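Long-range contacts in tartrate dehydrogenase/decarboxylase (Pseudomonas putida, PDB 3FLK), which oxidises tartrate with NAD, converts meso-tartrate to D-glycerate and decarboxylates D-malate oxidatively to pyruvate, using a magnesium or manganese ion: residues Ile73-Val78 against Pro277-Pro282; Ala296-Met301 against Ser338-Met343. The protein carries 1 engineered substitution. All coordinates share one frame; numbering follows the deposited sequence.

In the fold
Contacts 1 and 2 hold opposite ends of one NADH: contact 1, a pair of parallel strands, receives the nicotinamide amide; contact 2, the residues leading into a helix against a loop, receives the adenine. Their centres lie about 18 Å apart, yet they touch: Tyr74 OH stands 2.7 Å from Met301 O, a probable hydrogen bond, and Pro282 CB packs 3.6 Å from Ala300 CB. Strand 278-282 leads on to helix 299-313, the next helix in the chain, so one continuous run of chain serves both ends of NADH. The side chain of Glu281 in contact 1 is about 5 Å from the bound oxalate.

Contact 1. Residues Ile73-Val78 against Pro277-Pro282; sequences IYFGAV and PSLFEP. With NAI (1,4-dihydronicotinamide adenine dinucleotide), chain F.
Phe75 and Glu281 meet side by side because their first torsions send both side chains the same way: CG of Phe75 is anti to the backbone N (chi1 -179°), whereas CG of Glu281 stands between its own N and carbonyl carbon (chi1 65°), with the chain extended beyond it. The carboxylate arrives at the edge of the ring, OE1 3.3 Å from Phe75 CD2, and its plane is turned 71° from that of the ring. From there Glu281 OE1 accepts a hydrogen bond from the nicotinamide amide, NAI N7N, at 3.0 Å. The amide oxygen, NAI O7N, lies at the same ring's edge and accepts from Val78 N at 2.9 Å, so both ends of the amide are gripped and its rotation is probably fixed. Glu281 OE2 turns to Arg98, one of the oxalate-binding residues, in a salt bridge that would help hold the carboxylate in place.

Behind this polar end the backbones run parallel. Ile73 N donates to Ser278 O, Ile73 O accepts from Phe280 N, and Phe280 O accepts from Phe75 N at 2.8 Å in a nearly straight bond. On one face of the sheet Ile73 CG2 rests 3.8 Å from Leu279 CD1, while Leu279 CD2 reaches Phe75 CB at 3.9 Å; helix 94-100 packs on Leu279 from this face. Tyr74 and Phe280 occupy the other face, where helix 299-313 covers Phe280. Farther along, Pro282 CD lies 3.4 Å from Phe75 O. The pair lies inside the large mixed sheet of the isocitrate and isopropylmalate dehydrogenase fold, and its C-terminal ends contribute Val78 and Glu281 to the nicotinamide end of the NADH site.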
ATOM      1  N   ILE A  73      18.974 -20.114  -8.178  1.00 18.28           N
ATOM      2  CA  ILE A  73      19.687 -18.842  -8.077  1.00 17.68           C
ATOM      3  C   ILE A  73      19.519 -18.262  -6.673  1.00 17.32           C
ATOM      4  O   ILE A  73      18.397 -18.108  -6.180  1.00 17.15           O
ATOM      5  CB  ILE A  73      19.206 -17.816  -9.138  1.00 17.58           C
ATOM      6  CG1 ILE A  73      19.268 -18.420 -10.549  1.00 17.70           C
ATOM      7  CG2 ILE A  73      20.032 -16.530  -9.063  1.00 17.39           C
ATOM      8  CD1 ILE A  73      18.473 -17.649 -11.593  1.00 17.59           C
ATOM      9  N   TYR A  74      20.649 -17.955  -6.040  1.00 16.78           N
ATOM     10  CA  TYR A  74      20.680 -17.355  -4.711  1.00 16.45           C
ATOM     11  C   TYR A  74      21.115 -15.906  -4.902  1.00 16.21           C
ATOM     12  O   TYR A  74      22.273 -15.634  -5.224  1.00 16.20           O
ATOM     13  CB  TYR A  74      21.653 -18.142  -3.821  1.00 16.22           C
ATOM     14  CG  TYR A  74      21.483 -17.978  -2.321  1.00 16.25           C
ATOM     15  CD1 TYR A  74      20.219 -17.935  -1.730  1.00 15.52           C
ATOM     16  CD2 TYR A  74      22.602 -17.911  -1.485  1.00 16.21           C
ATOM     17  CE1 TYR A  74      20.076 -17.803  -0.351  1.00 15.80           C
ATOM     18  CE2 TYR A  74      22.466 -17.773  -0.107  1.00 16.29           C
ATOM     19  CZ  TYR A  74      21.202 -17.724   0.453  1.00 16.09           C
ATOM     20  OH  TYR A  74      21.069 -17.591   1.816  1.00 15.99           O
ATOM     21  N   PHE A  75      20.169 -14.986  -4.726  1.00 16.10           N
ATOM     22  CA  PHE A  75      20.320 -13.596  -5.170  1.00 15.95           C
ATOM     23  C   PHE A  75      20.273 -12.606  -4.009  1.00 15.75           C
ATOM     24  O   PHE A  75      19.432 -12.719  -3.121  1.00 15.70           O
ATOM     25  CB  PHE A  75      19.232 -13.267  -6.207  1.00 16.13           C
ATOM     26  CG  PHE A  75      19.304 -11.865  -6.763  1.00 16.60           C
ATOM     27  CD1 PHE A  75      20.243 -11.532  -7.738  1.00 17.55           C
ATOM     28  CD2 PHE A  75      18.415 -10.888  -6.329  1.00 16.76           C
ATOM     29  CE1 PHE A  75      20.305 -10.236  -8.256  1.00 18.21           C
ATOM     30  CE2 PHE A  75      18.465  -9.590  -6.843  1.00 17.15           C
ATOM     31  CZ  PHE A  75      19.412  -9.264  -7.808  1.00 17.40           C
ATOM     32  N   GLY A  76      21.180 -11.631  -4.030  1.00 15.41           N
ATOM     33  CA  GLY A  76      21.244 -10.610  -2.991  1.00 15.19           C
ATOM     34  C   GLY A  76      20.242  -9.500  -3.233  1.00 15.12           C
ATOM     35  O   GLY A  76      19.105  -9.569  -2.766  1.00 14.99           O
ATOM     36  N   ALA A  77      20.670  -8.477  -3.970  1.00 14.94           N
ATOM     37  CA  ALA A  77      19.825  -7.330  -4.293  1.00 15.06           C
ATOM     38  C   ALA A  77      20.440  -6.522  -5.425  1.00 15.21           C
ATOM     39  O   ALA A  77      21.649  -6.569  -5.643  1.00 15.21           O
ATOM     40  CB  ALA A  77      19.622  -6.449  -3.069  1.00 14.96           C
ATOM     41  N   VAL A  78      19.606  -5.769  -6.135  1.00 15.45           N
ATOM     42  CA  VAL A  78      20.084  -4.958  -7.250  1.00 15.69           C
ATOM     43  C   VAL A  78      19.576  -3.517  -7.177  1.00 15.88           C
ATOM     44  O   VAL A  78      18.399  -3.267  -6.894  1.00 15.81           O
ATOM     45  CB  VAL A  78      19.748  -5.612  -8.622  1.00 15.82           C
ATOM     46  CG1 VAL A  78      18.241  -5.593  -8.904  1.00 16.00           C
ATOM     47  CG2 VAL A  78      20.521  -4.934  -9.744  1.00 16.35           C
ATOM     48  N   PRO A 277      15.409 -22.748 -13.407  1.00 18.81           N
ATOM     49  CA  PRO A 277      15.797 -22.559 -12.007  1.00 18.25           C
ATOM     50  C   PRO A 277      14.954 -21.493 -11.308  1.00 17.43           C
ATOM     51  O   PRO A 277      14.619 -20.466 -11.911  1.00 17.33           O
ATOM     52  CB  PRO A 277      17.260 -22.106 -12.098  1.00 18.20           C
ATOM     53  CG  PRO A 277      17.431 -21.604 -13.487  1.00 18.74           C
ATOM     54  CD  PRO A 277      16.510 -22.417 -14.332  1.00 18.88           C
ATOM     55  N   SER A 278      14.595 -21.756 -10.057  1.00 16.71           N
ATOM     56  CA  SER A 278      13.909 -20.775  -9.232  1.00 16.09           C
ATOM     57  C   SER A 278      14.935 -19.847  -8.578  1.00 15.68           C
ATOM     58  O   SER A 278      16.130 -20.156  -8.547  1.00 15.67           O
ATOM     59  CB  SER A 278      13.044 -21.470  -8.180  1.00 16.25           C
ATOM     60  OG  SER A 278      11.975 -22.175  -8.791  1.00 16.04           O
ATOM     61  N   LEU A 279      14.465 -18.710  -8.073  1.00 14.95           N
ATOM     62  CA  LEU A 279      15.342 -17.696  -7.501  1.00 14.38           C
ATOM     63  C   LEU A 279      14.950 -17.375  -6.063  1.00 14.12           C
ATOM     64  O   LEU A 279      13.773 -17.181  -5.751  1.00 13.88           O
ATOM     65  CB  LEU A 279      15.337 -16.429  -8.364  1.00 14.31           C
ATOM     66  CG  LEU A 279      16.281 -15.283  -7.982  1.00 14.08           C
ATOM     67  CD1 LEU A 279      16.768 -14.566  -9.222  1.00 14.12           C
ATOM     68  CD2 LEU A 279      15.612 -14.304  -7.027  1.00 13.37           C
ATOM     69  N   PHE A 280      15.952 -17.317  -5.194  1.00 13.67           N
ATOM     70  CA  PHE A 280      15.724 -17.087  -3.775  1.00 13.29           C
ATOM     71  C   PHE A 280      16.513 -15.867  -3.312  1.00 13.34           C
ATOM     72  O   PHE A 280      17.718 -15.763  -3.546  1.00 12.99           O
ATOM     73  CB  PHE A 280      16.052 -18.350  -2.970  1.00 13.25           C
ATOM     74  CG  PHE A 280      15.231 -19.550  -3.380  1.00 13.16           C
ATOM     75  CD1 PHE A 280      14.061 -19.874  -2.702  1.00 12.71           C
ATOM     76  CD2 PHE A 280      15.611 -20.334  -4.469  1.00 13.06           C
ATOM     77  CE1 PHE A 280      13.289 -20.971  -3.094  1.00 12.85           C
ATOM     78  CE2 PHE A 280      14.849 -21.428  -4.867  1.00 12.67           C
ATOM     79  CZ  PHE A 280      13.688 -21.747  -4.177  1.00 12.75           C
ATOM     80  N   GLU A 281      15.801 -14.939  -2.676  1.00 13.20           N
ATOM     81  CA  GLU A 281      16.325 -13.619  -2.350  1.00 13.58           C
ATOM     82  C   GLU A 281      15.574 -13.030  -1.159  1.00 13.07           C
ATOM     83  O   GLU A 281      14.443 -13.434  -0.876  1.00 13.27           O
ATOM     84  CB  GLU A 281      16.187 -12.676  -3.558  1.00 13.51           C
ATOM     85  CG  GLU A 281      14.736 -12.386  -3.948  1.00 14.63           C
ATOM     86  CD  GLU A 281      14.566 -11.244  -4.934  1.00 15.03           C
ATOM     87  OE1 GLU A 281      15.434 -10.347  -5.005  1.00 16.88           O
ATOM     88  OE2 GLU A 281      13.539 -11.242  -5.642  1.00 18.01           O
ATOM     89  N   PRO A 282      16.197 -12.075  -0.447  1.00 12.70           N
ATOM     90  CA  PRO A 282      15.420 -11.306   0.518  1.00 12.14           C
ATOM     91  C   PRO A 282      14.381 -10.409  -0.156  1.00 11.54           C
ATOM     92  O   PRO A 282      14.515 -10.077  -1.338  1.00 11.19           O
ATOM     93  CB  PRO A 282      16.475 -10.450   1.223  1.00 12.30           C
ATOM     94  CG  PRO A 282      17.643 -10.424   0.321  1.00 13.00           C
ATOM     95  CD  PRO A 282      17.621 -11.690  -0.459  1.00 12.88           C
TER
HETATM   96  PA  NAI F 402      15.588  -1.117   0.556  1.00 11.31           P
HETATM   97  O1A NAI F 402      14.894  -2.373   0.921  1.00 10.82           O
HETATM   98  O2A NAI F 402      16.919  -1.366  -0.027  1.00 10.78           O
HETATM   99  O5B NAI F 402      15.751  -0.209   1.864  1.00 11.90           O
HETATM  100  C5B NAI F 402      14.653   0.360   2.540  1.00 11.66           C
HETATM  101  C4B NAI F 402      15.031   0.673   3.984  1.00 11.70           C
HETATM  102  O4B NAI F 402      15.122  -0.529   4.726  1.00 12.22           O
HETATM  103  C3B NAI F 402      16.379   1.372   4.088  1.00 12.08           C
HETATM  104  O3B NAI F 402      16.287   2.372   5.074  1.00 12.34           O
HETATM  105  C2B NAI F 402      17.327   0.271   4.519  1.00 12.19           C
HETATM  106  O2B NAI F 402      18.373   0.752   5.333  1.00 13.09           O
HETATM  107  C1B NAI F 402      16.426  -0.705   5.256  1.00 11.45           C
HETATM  108  N9A NAI F 402      16.877  -2.095   5.070  1.00 11.38           N
HETATM  109  C8A NAI F 402      16.735  -2.867   3.944  1.00 11.31           C
HETATM  110  N7A NAI F 402      17.282  -4.077   4.190  1.00 10.91           N
HETATM  111  C5A NAI F 402      17.768  -4.093   5.446  1.00 11.04           C
HETATM  112  C6A NAI F 402      18.420  -5.071   6.190  1.00 10.81           C
HETATM  113  N6A NAI F 402      18.656  -6.271   5.667  1.00 10.24           N
HETATM  114  N1A NAI F 402      18.808  -4.786   7.484  1.00 11.14           N
HETATM  115  C2A NAI F 402      18.558  -3.547   8.036  1.00 11.20           C
HETATM  116  N3A NAI F 402      17.905  -2.586   7.287  1.00 10.83           N
HETATM  117  C4A NAI F 402      17.522  -2.851   6.013  1.00 10.60           C
HETATM  118  O3  NAI F 402      14.604  -0.318  -0.451  1.00 12.15           O
HETATM  119  PN  NAI F 402      14.796   1.157  -1.076  1.00 12.74           P
HETATM  120  O1N NAI F 402      15.602   2.015  -0.181  1.00 13.18           O
HETATM  121  O2N NAI F 402      13.437   1.623  -1.437  1.00 12.90           O
HETATM  122  O5D NAI F 402      15.602   0.881  -2.432  1.00 12.42           O
HETATM  123  C5D NAI F 402      17.014   0.847  -2.477  1.00 12.90           C
HETATM  124  C4D NAI F 402      17.480   0.209  -3.786  1.00 13.07           C
HETATM  125  O4D NAI F 402      17.180  -1.174  -3.782  1.00 12.93           O
HETATM  126  C3D NAI F 402      16.803   0.789  -5.021  1.00 13.44           C
HETATM  127  O3D NAI F 402      17.776   0.868  -6.034  1.00 12.91           O
HETATM  128  C2D NAI F 402      15.752  -0.242  -5.393  1.00 13.56           C
HETATM  129  O2D NAI F 402      15.479  -0.257  -6.774  1.00 13.91           O
HETATM  130  C1D NAI F 402      16.421  -1.528  -4.929  1.00 13.37           C
HETATM  131  N1N NAI F 402      15.511  -2.641  -4.597  1.00 13.49           N
HETATM  132  C2N NAI F 402      15.797  -3.864  -5.137  1.00 13.01           C
HETATM  133  C3N NAI F 402      15.003  -4.968  -4.853  1.00 13.82           C
HETATM  134  C7N NAI F 402      15.493  -6.336  -5.236  1.00 13.85           C
HETATM  135  O7N NAI F 402      16.782  -6.484  -5.791  1.00 14.18           O
HETATM  136  N7N NAI F 402      14.699  -7.389  -5.047  1.00 14.27           N
HETATM  137  C4N NAI F 402      13.908  -4.815  -4.002  1.00 13.81           C
HETATM  138  C5N NAI F 402      13.623  -3.567  -3.449  1.00 13.71           C
HETATM  139  C6N NAI F 402      14.439  -2.477  -3.752  1.00 13.50           C

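Contact 2. Residues Ala296-Met301 against Ser338-Met343; sequences ANPIAM and SVTPDM. With NAI (1,4-dihydronicotinamide adenine dinucleotide), chain F.
The adenine end of the NADH site is built here from the residues leading into helix 299-313 and the loop that follows helix 317-336, with Asn297 and Asp342 meeting beside the base. Asn297 ND2 donates to Asp342 OD1 at 3.0 Å, in the plane of its own amide and to the syn lone pair of the carboxylate; the two planes are 59° apart. CG of Asn297 is anti to the backbone N (chi1 -163°), which carries the amide out to the loop while its other end serves the helix: Asn297 OD1 caps it by accepting from Ile299 N at 3.0 Å, the donor lying above the carbonyl plane. A water bridges Asn297 OD1, by a weak bond, to Thr340 N.

The backbone of Asn297 reads the adenine edge, its N donating to NAI N1A at 2.9 Å and its O accepting from NAI N6A at 3.0 Å. Asp342 approaches the same base at NAI C2A, 3.8 Å from its CG. Within the loop, Thr340 OG1 donates to Asp342 OD2 over 2.6 Å, and Thr261 bonds to OD1, so both carboxylate oxygens are held. An alanine in place of Asp342 would probably leave the Asn297 amide and the Thr340 hydroxyl without the carboxylate that accepts from both and open a gap beside the adenine.

Next to the amide, the selenium of selenomethionine Met343 lies 3.4 Å from Asn297 ND2 and 4.0 Å from Ile299 CD1, the two side chains crossing the bent chain at about right angles. Ile299 also packs on Ile330 and Ile334 of helix 317-336 and on Ile356 of helix 349-361, while Ala296 and Pro298 lie against helix 17-35.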
ATOM      1  N   ALA A 296      23.615  -4.416   8.278  1.00 13.95           N
ATOM      2  CA  ALA A 296      22.514  -5.053   7.559  1.00 13.35           C
ATOM      3  C   ALA A 296      22.133  -6.387   8.199  1.00 12.81           C
ATOM      4  O   ALA A 296      22.997  -7.207   8.505  1.00 12.49           O
ATOM      5  CB  ALA A 296      22.878  -5.250   6.089  1.00 13.18           C
ATOM      6  N   ASN A 297      20.836  -6.576   8.419  1.00 12.35           N
ATOM      7  CA  ASN A 297      20.286  -7.829   8.931  1.00 12.07           C
ATOM      8  C   ASN A 297      20.419  -8.925   7.871  1.00 11.88           C
ATOM      9  O   ASN A 297      19.883  -8.784   6.768  1.00 11.85           O
ATOM     10  CB  ASN A 297      18.810  -7.624   9.314  1.00 12.11           C
ATOM     11  CG  ASN A 297      18.265  -8.723  10.210  1.00 12.15           C
ATOM     12  OD1 ASN A 297      18.782  -9.836  10.239  1.00 12.61           O
ATOM     13  ND2 ASN A 297      17.211  -8.405  10.954  1.00 12.05           N
ATOM     14  N   PRO A 298      21.161 -10.008   8.186  1.00 11.76           N
ATOM     15  CA  PRO A 298      21.324 -11.105   7.235  1.00 11.58           C
ATOM     16  C   PRO A 298      20.245 -12.192   7.317  1.00 11.47           C
ATOM     17  O   PRO A 298      20.289 -13.146   6.534  1.00 11.36           O
ATOM     18  CB  PRO A 298      22.674 -11.698   7.635  1.00 11.65           C
ATOM     19  CG  PRO A 298      22.734 -11.486   9.122  1.00 11.66           C
ATOM     20  CD  PRO A 298      21.922 -10.249   9.431  1.00 11.68           C
ATOM     21  N   ILE A 299      19.297 -12.062   8.245  1.00 11.24           N
ATOM     22  CA  ILE A 299      18.302 -13.122   8.459  1.00 11.32           C
ATOM     23  C   ILE A 299      17.429 -13.374   7.221  1.00 11.42           C
ATOM     24  O   ILE A 299      17.142 -14.527   6.890  1.00 11.43           O
ATOM     25  CB  ILE A 299      17.442 -12.897   9.739  1.00 11.27           C
ATOM     26  CG1 ILE A 299      18.319 -13.030  10.995  1.00 11.50           C
ATOM     27  CG2 ILE A 299      16.279 -13.896   9.798  1.00 10.74           C
ATOM     28  CD1 ILE A 299      17.629 -12.656  12.301  1.00 11.08           C
ATOM     29  N   ALA A 300      17.036 -12.304   6.533  1.00 11.61           N
ATOM     30  CA  ALA A 300      16.244 -12.420   5.304  1.00 11.82           C
ATOM     31  C   ALA A 300      16.954 -13.280   4.261  1.00 12.06           C
ATOM     32  O   ALA A 300      16.347 -14.174   3.668  1.00 12.19           O
ATOM     33  CB  ALA A 300      15.923 -11.041   4.738  1.00 11.66           C
HETATM   34  N   MSE A 301      18.242 -13.006   4.059  1.00 12.37           N
HETATM   35  CA  MSE A 301      19.091 -13.777   3.156  1.00 13.11           C
HETATM   36  C   MSE A 301      19.177 -15.245   3.585  1.00 12.70           C
HETATM   37  O   MSE A 301      19.040 -16.144   2.756  1.00 12.46           O
HETATM   38  CB  MSE A 301      20.493 -13.162   3.101  1.00 13.73           C
HETATM   39  CG  MSE A 301      21.409 -13.736   2.030  1.00 16.51           C
HETATM   40 SE   MSE A 301      20.997 -13.038   0.253  1.00 25.51          SE
HETATM   41  CE  MSE A 301      19.961 -14.522  -0.445  1.00 21.77           C
ATOM     42  N   SER A 338      20.755 -11.877  19.858  1.00 17.81           N
ATOM     43  CA  SER A 338      21.961 -11.867  19.031  1.00 17.33           C
ATOM     44  C   SER A 338      21.616 -11.372  17.624  1.00 16.94           C
ATOM     45  O   SER A 338      21.694 -12.115  16.644  1.00 16.65           O
ATOM     46  CB  SER A 338      22.603 -13.255  18.994  1.00 17.39           C
ATOM     47  OG  SER A 338      23.035 -13.647  20.286  1.00 18.19           O
ATOM     48  N   VAL A 339      21.236 -10.101  17.541  1.00 16.48           N
ATOM     49  CA  VAL A 339      20.676  -9.537  16.312  1.00 16.10           C
ATOM     50  C   VAL A 339      21.259  -8.162  15.979  1.00 15.76           C
ATOM     51  O   VAL A 339      21.996  -7.580  16.775  1.00 15.57           O
ATOM     52  CB  VAL A 339      19.117  -9.468  16.375  1.00 16.15           C
ATOM     53  CG1 VAL A 339      18.510 -10.862  16.268  1.00 16.22           C
ATOM     54  CG2 VAL A 339      18.648  -8.771  17.653  1.00 16.17           C
ATOM     55  N   THR A 340      20.926  -7.662  14.795  1.00 15.64           N
ATOM     56  CA  THR A 340      21.393  -6.360  14.320  1.00 15.47           C
ATOM     57  C   THR A 340      20.547  -5.214  14.903  1.00 15.76           C
ATOM     58  O   THR A 340      19.500  -5.468  15.502  1.00 15.40           O
ATOM     59  CB  THR A 340      21.411  -6.313  12.770  1.00 15.44           C
ATOM     60  OG1 THR A 340      20.225  -6.929  12.251  1.00 14.96           O
ATOM     61  CG2 THR A 340      22.636  -7.043  12.227  1.00 14.77           C
ATOM     62  N   PRO A 341      21.008  -3.952  14.753  1.00 16.22           N
ATOM     63  CA  PRO A 341      20.301  -2.780  15.297  1.00 16.61           C
ATOM     64  C   PRO A 341      18.840  -2.594  14.858  1.00 17.04           C
ATOM     65  O   PRO A 341      18.062  -1.999  15.604  1.00 17.16           O
ATOM     66  CB  PRO A 341      21.157  -1.606  14.813  1.00 16.70           C
ATOM     67  CG  PRO A 341      22.522  -2.187  14.667  1.00 16.46           C
ATOM     68  CD  PRO A 341      22.269  -3.550  14.100  1.00 16.29           C
ATOM     69  N   ASP A 342      18.472  -3.085  13.673  1.00 17.52           N
ATOM     70  CA  ASP A 342      17.080  -2.973  13.208  1.00 18.18           C
ATOM     71  C   ASP A 342      16.116  -3.808  14.060  1.00 18.76           C
ATOM     72  O   ASP A 342      14.903  -3.576  14.045  1.00 18.78           O
ATOM     73  CB  ASP A 342      16.952  -3.333  11.721  1.00 18.05           C
ATOM     74  CG  ASP A 342      17.317  -4.774  11.432  1.00 18.16           C
ATOM     75  OD1 ASP A 342      16.417  -5.560  11.072  1.00 17.79           O
ATOM     76  OD2 ASP A 342      18.506  -5.124  11.575  1.00 18.57           O
HETATM   77  N   MSE A 343      16.665  -4.771  14.801  1.00 19.43           N
HETATM   78  CA  MSE A 343      15.891  -5.597  15.725  1.00 20.82           C
HETATM   79  C   MSE A 343      16.203  -5.277  17.189  1.00 19.90           C
HETATM   80  O   MSE A 343      15.806  -6.016  18.092  1.00 19.84           O
HETATM   81  CB  MSE A 343      16.138  -7.079  15.453  1.00 20.35           C
HETATM   82  CG  MSE A 343      15.796  -7.522  14.048  1.00 21.93           C
HETATM   83 SE   MSE A 343      15.890  -9.453  13.898  1.00 25.74          SE
HETATM   84  CE  MSE A 343      14.161  -9.901  14.666  1.00 24.31           C
TER
HETATM   85  PA  NAI F 402      15.588  -1.117   0.556  1.00 11.31           P
HETATM   86  O1A NAI F 402      14.894  -2.373   0.921  1.00 10.82           O
HETATM   87  O2A NAI F 402      16.919  -1.366  -0.027  1.00 10.78           O
HETATM   88  O5B NAI F 402      15.751  -0.209   1.864  1.00 11.90           O
HETATM   89  C5B NAI F 402      14.653   0.360   2.540  1.00 11.66           C
HETATM   90  C4B NAI F 402      15.031   0.673   3.984  1.00 11.70           C
HETATM   91  O4B NAI F 402      15.122  -0.529   4.726  1.00 12.22           O
HETATM   92  C3B NAI F 402      16.379   1.372   4.088  1.00 12.08           C
HETATM   93  O3B NAI F 402      16.287   2.372   5.074  1.00 12.34           O
HETATM   94  C2B NAI F 402      17.327   0.271   4.519  1.00 12.19           C
HETATM   95  O2B NAI F 402      18.373   0.752   5.333  1.00 13.09           O
HETATM   96  C1B NAI F 402      16.426  -0.705   5.256  1.00 11.45           C
HETATM   97  N9A NAI F 402      16.877  -2.095   5.070  1.00 11.38           N
HETATM   98  C8A NAI F 402      16.735  -2.867   3.944  1.00 11.31           C
HETATM   99  N7A NAI F 402      17.282  -4.077   4.190  1.00 10.91           N
HETATM  100  C5A NAI F 402      17.768  -4.093   5.446  1.00 11.04           C
HETATM  101  C6A NAI F 402      18.420  -5.071   6.190  1.00 10.81           C
HETATM  102  N6A NAI F 402      18.656  -6.271   5.667  1.00 10.24           N
HETATM  103  N1A NAI F 402      18.808  -4.786   7.484  1.00 11.14           N
HETATM  104  C2A NAI F 402      18.558  -3.547   8.036  1.00 11.20           C
HETATM  105  N3A NAI F 402      17.905  -2.586   7.287  1.00 10.83           N
HETATM  106  C4A NAI F 402      17.522  -2.851   6.013  1.00 10.60           C
HETATM  107  O3  NAI F 402      14.604  -0.318  -0.451  1.00 12.15           O
HETATM  108  PN  NAI F 402      14.796   1.157  -1.076  1.00 12.74           P
HETATM  109  O1N NAI F 402      15.602   2.015  -0.181  1.00 13.18           O
HETATM  110  O2N NAI F 402      13.437   1.623  -1.437  1.00 12.90           O
HETATM  111  O5D NAI F 402      15.602   0.881  -2.432  1.00 12.42           O
HETATM  112  C5D NAI F 402      17.014   0.847  -2.477  1.00 12.90           C
HETATM  113  C4D NAI F 402      17.480   0.209  -3.786  1.00 13.07           C
HETATM  114  O4D NAI F 402      17.180  -1.174  -3.782  1.00 12.93           O
HETATM  115  C3D NAI F 402      16.803   0.789  -5.021  1.00 13.44           C
HETATM  116  O3D NAI F 402      17.776   0.868  -6.034  1.00 12.91           O
HETATM  117  C2D NAI F 402      15.752  -0.242  -5.393  1.00 13.56           C
HETATM  118  O2D NAI F 402      15.479  -0.257  -6.774  1.00 13.91           O
HETATM  119  C1D NAI F 402      16.421  -1.528  -4.929  1.00 13.37           C
HETATM  120  N1N NAI F 402      15.511  -2.641  -4.597  1.00 13.49           N
HETATM  121  C2N NAI F 402      15.797  -3.864  -5.137  1.00 13.01           C
HETATM  122  C3N NAI F 402      15.003  -4.968  -4.853  1.00 13.82           C
HETATM  123  C7N NAI F 402      15.493  -6.336  -5.236  1.00 13.85           C
HETATM  124  O7N NAI F 402      16.782  -6.484  -5.791  1.00 14.18           O
HETATM  125  N7N NAI F 402      14.699  -7.389  -5.047  1.00 14.27           N
HETATM  126  C4N NAI F 402      13.908  -4.815  -4.002  1.00 13.81           C
HETATM  127  C5N NAI F 402      13.623  -3.567  -3.449  1.00 13.71           C
HETATM  128  C6N NAI F 402      14.439  -2.477  -3.752  1.00 13.50           C
HETATM  129  O   HOH W   1      19.655  -9.784  12.832  1.00 18.14           O